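Side-chain contacts in WZI (Escherichia coli, PDB 2YNK), which acts as an outer membrane lectin, a carbohydrate-binding beta-barrel that underpins assembly of the group 1 capsule on the cell surface: residues Y343-H346 with I347-D350; K392-P395 with E396-I400; F301-S304 with A305-F308. All coordinates share one frame; numbering follows the deposited sequence.

Interaction 1: residues Y343-H346 with I347-D350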
ATOM      1  N   TYR A 343      -2.785 -12.034  13.618  1.00 53.95           N
ATOM      2  CA  TYR A 343      -3.700 -10.899  13.695  1.00 53.24           C
ATOM      3  C   TYR A 343      -4.762 -11.044  14.802  1.00 50.83           C
ATOM      4  O   TYR A 343      -5.797 -10.390  14.779  1.00 48.37           O
ATOM      5  CB  TYR A 343      -4.341 -10.641  12.324  1.00 54.74           C
ATOM      6  CG  TYR A 343      -3.369 -10.351  11.187  1.00 54.99           C
ATOM      7  CD1 TYR A 343      -2.119  -9.775  11.417  1.00 55.43           C
ATOM      8  CD2 TYR A 343      -3.729 -10.616   9.873  1.00 55.96           C
ATOM      9  CE1 TYR A 343      -1.260  -9.493  10.367  1.00 57.00           C
ATOM     10  CE2 TYR A 343      -2.875 -10.338   8.817  1.00 56.26           C
ATOM     11  CZ  TYR A 343      -1.643  -9.775   9.067  1.00 57.25           C
ATOM     12  OH  TYR A 343      -0.796  -9.492   8.012  1.00 56.75           O
ATOM     13  N   THR A 344      -4.443 -11.875  15.786  1.00 51.63           N
ATOM     14  CA  THR A 344      -5.257 -12.125  16.972  1.00 50.75           C
ATOM     15  C   THR A 344      -4.588 -11.425  18.133  1.00 50.03           C
ATOM     16  O   THR A 344      -3.376 -11.221  18.111  1.00 50.79           O
ATOM     17  CB  THR A 344      -5.265 -13.636  17.280  1.00 51.13           C
ATOM     18  OG1 THR A 344      -6.218 -14.276  16.431  1.00 52.67           O
ATOM     19  CG2 THR A 344      -5.573 -13.935  18.737  1.00 51.56           C
ATOM     20  N   HIS A 345      -5.368 -11.047  19.139  1.00 48.77           N
ATOM     21  CA  HIS A 345      -4.800 -10.671  20.429  1.00 49.31           C
ATOM     22  C   HIS A 345      -5.759 -10.921  21.581  1.00 52.88           C
ATOM     23  O   HIS A 345      -6.974 -10.976  21.387  1.00 53.21           O
ATOM     24  CB  HIS A 345      -4.316  -9.231  20.414  1.00 45.77           C
ATOM     25  CG  HIS A 345      -3.305  -8.939  21.477  1.00 44.83           C
ATOM     26  ND1 HIS A 345      -3.552  -8.106  22.494  1.00 44.38           N
ATOM     27  CD2 HIS A 345      -2.026  -9.439  21.677  1.00 45.49           C
ATOM     28  CE1 HIS A 345      -2.483  -8.059  23.307  1.00 45.72           C
ATOM     29  NE2 HIS A 345      -1.544  -8.874  22.806  1.00 45.94           N
ATOM     30  N   HIS A 346      -5.212 -11.063  22.791  1.00 55.33           N
ATOM     31  CA  HIS A 346      -6.005 -11.427  23.974  1.00 58.83           C
ATOM     32  C   HIS A 346      -6.465 -10.237  24.778  1.00 59.31           C
ATOM     33  O   HIS A 346      -7.440 -10.345  25.527  1.00 60.33           O
ATOM     34  CB  HIS A 346      -5.242 -12.418  24.861  1.00 61.76           C
ATOM     35  CG  HIS A 346      -3.914 -11.893  25.375  1.00 64.11           C
ATOM     36  ND1 HIS A 346      -2.876 -11.614  24.558  1.00 63.47           N
ATOM     37  CD2 HIS A 346      -3.480 -11.615  26.666  1.00 65.41           C
ATOM     38  CE1 HIS A 346      -1.837 -11.173  25.286  1.00 62.78           C
ATOM     39  NE2 HIS A 346      -2.203 -11.175  26.576  1.00 64.87           N
ATOM     40  N   ILE A 347      -5.765  -9.106  24.654  1.00 58.01           N
ATOM     41  CA  ILE A 347      -6.259  -7.826  25.190  1.00 57.14           C
ATOM     42  C   ILE A 347      -7.057  -7.125  24.097  1.00 55.57           C
ATOM     43  O   ILE A 347      -8.253  -6.898  24.234  1.00 58.37           O
ATOM     44  CB  ILE A 347      -5.115  -6.907  25.690  1.00 56.12           C
ATOM     45  CG1 ILE A 347      -4.395  -7.528  26.892  1.00 57.83           C
ATOM     46  CG2 ILE A 347      -5.647  -5.538  26.078  1.00 55.27           C
ATOM     47  CD1 ILE A 347      -5.322  -8.061  27.974  1.00 60.13           C
ATOM     48  N   TYR A 348      -6.387  -6.801  23.002  1.00 53.28           N
ATOM     49  CA  TYR A 348      -7.043  -6.209  21.845  1.00 52.15           C
ATOM     50  C   TYR A 348      -7.760  -7.330  21.098  1.00 52.51           C
ATOM     51  O   TYR A 348      -7.215  -7.948  20.192  1.00 53.24           O
ATOM     52  CB  TYR A 348      -6.016  -5.437  20.988  1.00 48.39           C
ATOM     53  CG  TYR A 348      -5.410  -4.287  21.768  1.00 45.82           C
ATOM     54  CD1 TYR A 348      -6.045  -3.060  21.830  1.00 44.75           C
ATOM     55  CD2 TYR A 348      -4.238  -4.450  22.496  1.00 45.81           C
ATOM     56  CE1 TYR A 348      -5.515  -2.010  22.562  1.00 44.25           C
ATOM     57  CE2 TYR A 348      -3.695  -3.405  23.231  1.00 44.94           C
ATOM     58  CZ  TYR A 348      -4.342  -2.186  23.258  1.00 44.12           C
ATOM     59  OH  TYR A 348      -3.829  -1.140  23.993  1.00 43.71           O
ATOM     60  N   LYS A 349      -8.997  -7.584  21.512  1.00 54.01           N
ATOM     61  CA  LYS A 349      -9.702  -8.822  21.155  1.00 53.82           C
ATOM     62  C   LYS A 349     -10.313  -8.794  19.773  1.00 51.26           C
ATOM     63  O   LYS A 349     -10.567  -9.845  19.195  1.00 49.72           O
ATOM     64  CB  LYS A 349     -10.783  -9.143  22.195  1.00 56.08           C
ATOM     65  CG  LYS A 349     -10.236  -9.556  23.556  1.00 57.02           C
ATOM     66  CD  LYS A 349     -11.374  -9.911  24.494  1.00 59.15           C
ATOM     67  CE  LYS A 349     -10.891 -10.362  25.860  1.00 60.50           C
ATOM     68  NZ  LYS A 349     -11.954 -11.177  26.514  1.00 64.28           N
ATOM     69  N   ASP A 350     -10.552  -7.596  19.244  1.00 51.76           N
ATOM     70  CA  ASP A 350     -11.003  -7.434  17.856  1.00 51.73           C
ATOM     71  C   ASP A 350      -9.856  -7.749  16.881  1.00 51.86           C
ATOM     72  O   ASP A 350     -10.048  -7.718  15.667  1.00 53.56           O
ATOM     73  CB  ASP A 350     -11.482  -6.001  17.594  1.00 52.20           C
ATOM     74  CG  ASP A 350     -12.890  -5.703  18.112  1.00 54.09           C
ATOM     75  OD1 ASP A 350     -13.543  -6.551  18.767  1.00 53.05           O
ATOM     76  OD2 ASP A 350     -13.339  -4.560  17.834  1.00 57.49           O
TER

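Interaction 2: residues K392-P395 with E396-I400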
ATOM      1  N   LYS A 392      -6.646 -19.607  -0.038  1.00 55.45           N
ATOM      2  CA  LYS A 392      -7.361 -20.211   1.085  1.00 55.18           C
ATOM      3  C   LYS A 392      -7.415 -19.167   2.182  1.00 54.41           C
ATOM      4  O   LYS A 392      -6.373 -18.677   2.605  1.00 55.76           O
ATOM      5  CB  LYS A 392      -6.636 -21.444   1.618  1.00 56.11           C
ATOM      6  CG  LYS A 392      -6.598 -22.619   0.660  1.00 58.31           C
ATOM      7  CD  LYS A 392      -6.045 -23.876   1.330  1.00 61.36           C
ATOM      8  CE  LYS A 392      -7.108 -24.667   2.098  1.00 62.77           C
ATOM      9  NZ  LYS A 392      -7.585 -24.009   3.347  1.00 61.58           N
ATOM     10  N   VAL A 393      -8.615 -18.835   2.651  1.00 52.67           N
ATOM     11  CA  VAL A 393      -8.796 -17.738   3.592  1.00 51.16           C
ATOM     12  C   VAL A 393      -9.617 -18.150   4.828  1.00 55.19           C
ATOM     13  O   VAL A 393     -10.517 -18.995   4.741  1.00 56.11           O
ATOM     14  CB  VAL A 393      -9.464 -16.536   2.899  1.00 48.27           C
ATOM     15  CG1 VAL A 393      -8.577 -16.018   1.780  1.00 47.81           C
ATOM     16  CG2 VAL A 393     -10.831 -16.902   2.344  1.00 47.09           C
ATOM     17  N   ASN A 394      -9.282 -17.540   5.968  1.00 54.90           N
ATOM     18  CA  ASN A 394     -10.004 -17.705   7.240  1.00 54.73           C
ATOM     19  C   ASN A 394     -10.460 -19.145   7.575  1.00 55.83           C
ATOM     20  O   ASN A 394     -11.638 -19.395   7.849  1.00 55.56           O
ATOM     21  CB  ASN A 394     -11.179 -16.714   7.308  1.00 53.74           C
ATOM     22  CG  ASN A 394     -11.683 -16.494   8.731  1.00 53.74           C
ATOM     23  OD1 ASN A 394     -11.204 -17.126   9.678  1.00 54.64           O
ATOM     24  ND2 ASN A 394     -12.661 -15.605   8.888  1.00 51.50           N
ATOM     25  N   PRO A 395      -9.512 -20.093   7.594  1.00 56.28           N
ATOM     26  CA  PRO A 395      -9.853 -21.496   7.836  1.00 57.49           C
ATOM     27  C   PRO A 395     -10.571 -21.754   9.172  1.00 59.08           C
ATOM     28  O   PRO A 395     -11.288 -22.744   9.289  1.00 59.54           O
ATOM     29  CB  PRO A 395      -8.488 -22.192   7.811  1.00 57.08           C
ATOM     30  CG  PRO A 395      -7.520 -21.135   8.192  1.00 56.11           C
ATOM     31  CD  PRO A 395      -8.057 -19.877   7.581  1.00 55.47           C
ATOM     32  N   GLU A 396     -10.377 -20.870  10.152  1.00 60.60           N
ATOM     33  CA  GLU A 396     -11.020 -20.974  11.468  1.00 62.02           C
ATOM     34  C   GLU A 396     -12.313 -20.162  11.598  1.00 59.79           C
ATOM     35  O   GLU A 396     -12.819 -19.992  12.706  1.00 62.87           O
ATOM     36  CB  GLU A 396     -10.036 -20.534  12.567  1.00 64.10           C
ATOM     37  CG  GLU A 396      -8.774 -21.382  12.662  1.00 66.38           C
ATOM     38  CD  GLU A 396      -9.077 -22.851  12.902  1.00 69.67           C
ATOM     39  OE1 GLU A 396     -10.007 -23.155  13.686  1.00 70.86           O
ATOM     40  OE2 GLU A 396      -8.393 -23.704  12.293  1.00 72.32           O
ATOM     41  N   ASN A 397     -12.845 -19.674  10.480  1.00 56.36           N
ATOM     42  CA  ASN A 397     -14.074 -18.864  10.464  1.00 54.92           C
ATOM     43  C   ASN A 397     -14.139 -17.816  11.573  1.00 54.39           C
ATOM     44  O   ASN A 397     -15.151 -17.676  12.250  1.00 55.67           O
ATOM     45  CB  ASN A 397     -15.315 -19.756  10.490  1.00 54.94           C
ATOM     46  CG  ASN A 397     -15.453 -20.594   9.239  1.00 54.82           C
ATOM     47  OD1 ASN A 397     -16.197 -20.252   8.327  1.00 54.26           O
ATOM     48  ND2 ASN A 397     -14.726 -21.693   9.182  1.00 56.21           N
ATOM     49  N   GLN A 398     -13.045 -17.077  11.725  1.00 53.63           N
ATOM     50  CA  GLN A 398     -12.910 -16.050  12.751  1.00 53.71           C
ATOM     51  C   GLN A 398     -13.819 -14.864  12.455  1.00 53.23           C
ATOM     52  O   GLN A 398     -13.737 -14.263  11.382  1.00 51.59           O
ATOM     53  CB  GLN A 398     -11.458 -15.539  12.826  1.00 54.19           C
ATOM     54  CG  GLN A 398     -10.392 -16.617  12.986  1.00 56.06           C
ATOM     55  CD  GLN A 398      -8.973 -16.085  12.939  1.00 57.66           C
ATOM     56  OE1 GLN A 398      -8.635 -15.196  12.139  1.00 62.61           O
ATOM     57  NE2 GLN A 398      -8.120 -16.638  13.786  1.00 58.54           N
ATOM     58  N   SER A 399     -14.672 -14.522  13.420  1.00 53.46           N
ATOM     59  CA  SER A 399     -15.518 -13.334  13.329  1.00 51.50           C
ATOM     60  C   SER A 399     -14.728 -12.007  13.205  1.00 49.85           C
ATOM     61  O   SER A 399     -15.217 -11.050  12.610  1.00 50.83           O
ATOM     62  CB  SER A 399     -16.411 -13.260  14.550  1.00 52.30           C
ATOM     63  OG  SER A 399     -15.618 -13.165  15.727  1.00 54.49           O
ATOM     64  N   ILE A 400     -13.518 -11.935  13.750  1.00 46.58           N
ATOM     65  CA  ILE A 400     -12.814 -10.655  13.786  1.00 45.65           C
ATOM     66  C   ILE A 400     -12.456 -10.104  12.379  1.00 46.28           C
ATOM     67  O   ILE A 400     -12.161  -8.916  12.223  1.00 42.04           O
ATOM     68  CB  ILE A 400     -11.570 -10.708  14.703  1.00 45.00           C
ATOM     69  CG1 ILE A 400     -10.434 -11.566  14.095  1.00 44.17           C
ATOM     70  CG2 ILE A 400     -11.971 -11.215  16.081  1.00 44.25           C
ATOM     71  CD1 ILE A 400      -9.118 -11.467  14.850  1.00 41.41           C
TER

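Interaction 3: residues F301-S304 with A305-F308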
ATOM      1  N   PHE A 301      16.069  -9.421  18.908  1.00 98.84           N
ATOM      2  CA  PHE A 301      16.466  -8.874  17.603  1.00101.51           C
ATOM      3  C   PHE A 301      15.697  -9.501  16.429  1.00100.72           C
ATOM      4  O   PHE A 301      15.493  -8.845  15.404  1.00100.30           O
ATOM      5  CB  PHE A 301      18.003  -8.934  17.383  1.00105.86           C
ATOM      6  CG  PHE A 301      18.663 -10.240  17.786  1.00108.47           C
ATOM      7  CD1 PHE A 301      19.082 -10.457  19.102  1.00109.00           C
ATOM      8  CD2 PHE A 301      18.919 -11.232  16.841  1.00112.24           C
ATOM      9  CE1 PHE A 301      19.705 -11.646  19.470  1.00111.98           C
ATOM     10  CE2 PHE A 301      19.545 -12.420  17.204  1.00116.35           C
ATOM     11  CZ  PHE A 301      19.937 -12.629  18.519  1.00115.51           C
ATOM     12  N   LEU A 302      15.260 -10.751  16.589  1.00 90.29           N
ATOM     13  CA  LEU A 302      14.492 -11.449  15.553  1.00 87.25           C
ATOM     14  C   LEU A 302      13.023 -11.590  15.957  1.00 82.78           C
ATOM     15  O   LEU A 302      12.706 -11.568  17.139  1.00 86.51           O
ATOM     16  CB  LEU A 302      15.092 -12.833  15.297  1.00 90.50           C
ATOM     17  CG  LEU A 302      16.385 -12.842  14.473  1.00 94.28           C
ATOM     18  CD1 LEU A 302      17.241 -14.059  14.814  1.00 97.44           C
ATOM     19  CD2 LEU A 302      16.078 -12.782  12.978  1.00 90.42           C
ATOM     20  N   PRO A 303      12.120 -11.720  14.972  1.00 75.88           N
ATOM     21  CA  PRO A 303      10.713 -11.979  15.241  1.00 72.92           C
ATOM     22  C   PRO A 303      10.382 -13.467  15.285  1.00 72.32           C
ATOM     23  O   PRO A 303      11.106 -14.272  14.711  1.00 72.70           O
ATOM     24  CB  PRO A 303      10.026 -11.343  14.042  1.00 70.70           C
ATOM     25  CG  PRO A 303      10.989 -11.557  12.935  1.00 70.81           C
ATOM     26  CD  PRO A 303      12.347 -11.395  13.554  1.00 73.94           C
ATOM     27  N   SER A 304       9.282 -13.810  15.956  1.00 71.60           N
ATOM     28  CA  SER A 304       8.769 -15.185  16.017  1.00 71.37           C
ATOM     29  C   SER A 304       7.289 -15.202  15.611  1.00 71.70           C
ATOM     30  O   SER A 304       6.700 -14.151  15.349  1.00 72.70           O
ATOM     31  CB  SER A 304       8.917 -15.740  17.433  1.00 73.17           C
ATOM     32  OG  SER A 304      10.076 -15.226  18.062  1.00 76.19           O
ATOM     33  N   ALA A 305       6.688 -16.391  15.576  1.00 72.24           N
ATOM     34  CA  ALA A 305       5.285 -16.553  15.166  1.00 68.32           C
ATOM     35  C   ALA A 305       5.060 -15.827  13.836  1.00 66.79           C
ATOM     36  O   ALA A 305       4.186 -14.959  13.712  1.00 64.61           O
ATOM     37  CB  ALA A 305       4.356 -16.030  16.244  1.00 66.95           C
ATOM     38  N   ASN A 306       5.859 -16.226  12.846  1.00 66.54           N
ATOM     39  CA  ASN A 306       6.094 -15.432  11.642  1.00 63.87           C
ATOM     40  C   ASN A 306       5.158 -15.692  10.471  1.00 60.63           C
ATOM     41  O   ASN A 306       4.892 -16.832  10.110  1.00 60.92           O
ATOM     42  CB  ASN A 306       7.535 -15.631  11.162  1.00 65.17           C
ATOM     43  CG  ASN A 306       8.538 -14.951  12.059  1.00 67.82           C
ATOM     44  OD1 ASN A 306       8.561 -13.726  12.159  1.00 70.85           O
ATOM     45  ND2 ASN A 306       9.378 -15.737  12.712  1.00 69.53           N
HETATM   46  N   MSE A 307       4.684 -14.601   9.879  1.00 59.37           N
HETATM   47  CA  MSE A 307       3.964 -14.630   8.608  1.00 58.68           C
HETATM   48  C   MSE A 307       4.952 -14.336   7.520  1.00 56.29           C
HETATM   49  O   MSE A 307       5.896 -13.579   7.726  1.00 55.29           O
HETATM   50  CB  MSE A 307       2.859 -13.581   8.619  1.00 58.05           C
HETATM   51  CG  MSE A 307       1.860 -13.926   9.718  1.00 58.69           C
HETATM   52 SE   MSE A 307       0.551 -12.482   9.890  1.00 59.00          SE
HETATM   53  CE  MSE A 307       1.694 -11.163  10.808  1.00 58.64           C
ATOM     54  N   PHE A 308       4.735 -14.930   6.353  1.00 55.32           N
ATOM     55  CA  PHE A 308       5.684 -14.845   5.259  1.00 55.63           C
ATOM     56  C   PHE A 308       5.080 -14.290   3.979  1.00 54.83           C
ATOM     57  O   PHE A 308       3.873 -14.418   3.718  1.00 53.16           O
ATOM     58  CB  PHE A 308       6.268 -16.218   4.979  1.00 57.05           C
ATOM     59  CG  PHE A 308       7.133 -16.731   6.082  1.00 60.02           C
ATOM     60  CD1 PHE A 308       6.579 -17.450   7.138  1.00 61.62           C
ATOM     61  CD2 PHE A 308       8.501 -16.491   6.075  1.00 60.70           C
ATOM     62  CE1 PHE A 308       7.377 -17.929   8.161  1.00 62.57           C
ATOM     63  CE2 PHE A 308       9.304 -16.967   7.096  1.00 63.34           C
ATOM     64  CZ  PHE A 308       8.740 -17.687   8.141  1.00 64.03           C
TER

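Interaction 1: residues Y343-H346 with I347-D350
A chi1 of -159° carries the imidazole of His345 away from its own backbone N and alongside its carbonyl carbon, so that ND1 reaches the backbone three residues on. There Tyr348 N donates to His345 ND1 across 3.2 Å, with an angle of 156° at the hydrogen, and the donor lies at the ring edge, almost in the ring plane. The bond is consistent with ND1 lacking a proton. Histidine suits this place because it offers a ring-bound acceptor on a short stem.

The phenol ring of Tyr348 follows beside it: its CD2 comes within 3.7 Å of His345 ND1, and the two rings are inclined obliquely, centroids 5.9 Å apart. At its far end Tyr348 OH bonds to Gly237 O, which ties the turn to a neighbouring loop. Ile347 runs side by side with His345, its CB 3.7 Å from His345 CE1, while its CG1 lies over one face of the His346 ring, displaced toward the rim. Lys349 stretches its methylene chain past the preceding backbone, CE standing 3.5 Å from His346 O and leaving the amino group to the surface. The hydrogen on Lys349 CA points at His345 O, 3.5 Å from the carbon. The chain bends tightly here in an inverse gamma turn centred on Tyr348, within the long loop that joins barrel strands 322-331 and 368-377 of this outer membrane beta-barrel.

Interaction 2: residues K392-P395 with E396-I400
Asn394 uses both ends of its carboxamide on the backbone of one residue, Gln398. Its OD1 accepts from Gln398 N at 2.8 Å, and its ND2 donates to Gln398 O at 3.0 Å, with angles of 161° and 156° at the hydrogens. The amide thus imitates a peptide group pairing with the chain; Gln398 O lies close to its plane. With CG swung opposite the backbone N (chi1 -161°), the amide reaches across the turn to Gln398. ND2 has a further partner, Phe404 O, so this buried side chain is well satisfied.

The backbone between these two residues forms a type I beta turn from Asn394 to Asn397, closed by Asn397 N donating to Asn394 O at 2.9 Å. Pro395 fits its second position, where the ring holds phi near the required value and no N-H is needed. Asn394 and Asn397 both have positive phi, which asparagine tolerates better than most residues.

Asn397 OD1 accepts from Ala407 N at the far end of the same loop. Another loop is reached by Gln398 NE2, which donates to Asn340 OD1, and by exposed Glu396, whose OE2 makes a weak bond to Thr339 OG1. The CG of Gln398 packs 3.4 Å from Asn394 OD1.

Interaction 3: residues F301-S304 with A305-F308
The flat carboxamide of Asn306 is set against Pro303 and the peptide that follows it. Close to the amide plane, on the ND2 side, lies Pro303 O: the N-H points at it across 3.0 Å with a nearly straight angle of 167°. Seen from the acceptor the approach is different, for ND2 stands well above the carbonyl plane of Pro303, 55° out of it. Ser304 CA is also near, 3.4 Å from Asn306 ND2. At the other end of the carboxamide, Asn306 OD1 abuts the ring carbons of Pro303, CG at 3.3 Å and CB at 3.4 Å, and the two side chains cross at about a right angle. The amide is thereby held at both ends by a single residue, a polar grip through ND2 and contact with CH groups through OD1. A chi1 of -72°, with CG beside the backbone N, folds the side chain back over the preceding residues to reach that position.

Between these partners the chain turns a corner at Ala305, passing from the short strand 302-304, which forms a small hairpin with strand 298-299, into the long barrel strand 306-317. Ala305 takes a positive phi to make this bend, and its methyl is small enough for a buried place against Asp297 and Tyr341. Backbone bonds of Ser304 with Asp297 and of Ala305 with Glu296 run up to the corner, and beyond it Met307 pairs with Ile294 of strand 287-295.

Proline suits position 303 because its compact ring lays CB and CG against Asn306 OD1 and packs on Phe273 of strand 268-278, while its carbonyl serves as the acceptor. Asparagine at 306 carries a donor and an acceptor close to the backbone, so one amide can meet both the carbonyl and the ring of Pro303; its own backbone N is taken up by Asn335 OD1.

In the fold
Along the chain the order is interaction 3, interaction 1, interaction 2; each is a local contact within one continuous run of residues, so none nests in or crosses another. Residues 301-308 lead from a small hairpin into barrel strand 306-317. Residues 343-350 fold back part of the long loop after strand 322-331, and residues 392-400 begin the loop that links strands 383-393 and 408-422. Folding then brings them together: Tyr343 CE1 packs 3.4 Å from Met307 CE, joining interactions 1 and 3, while Ile400 CB meets Asp350 O at 3.5 Å, joining interactions 1 and 2. Interaction 1 thus bridges the other two, whose nearest atoms stay about 10 Å apart.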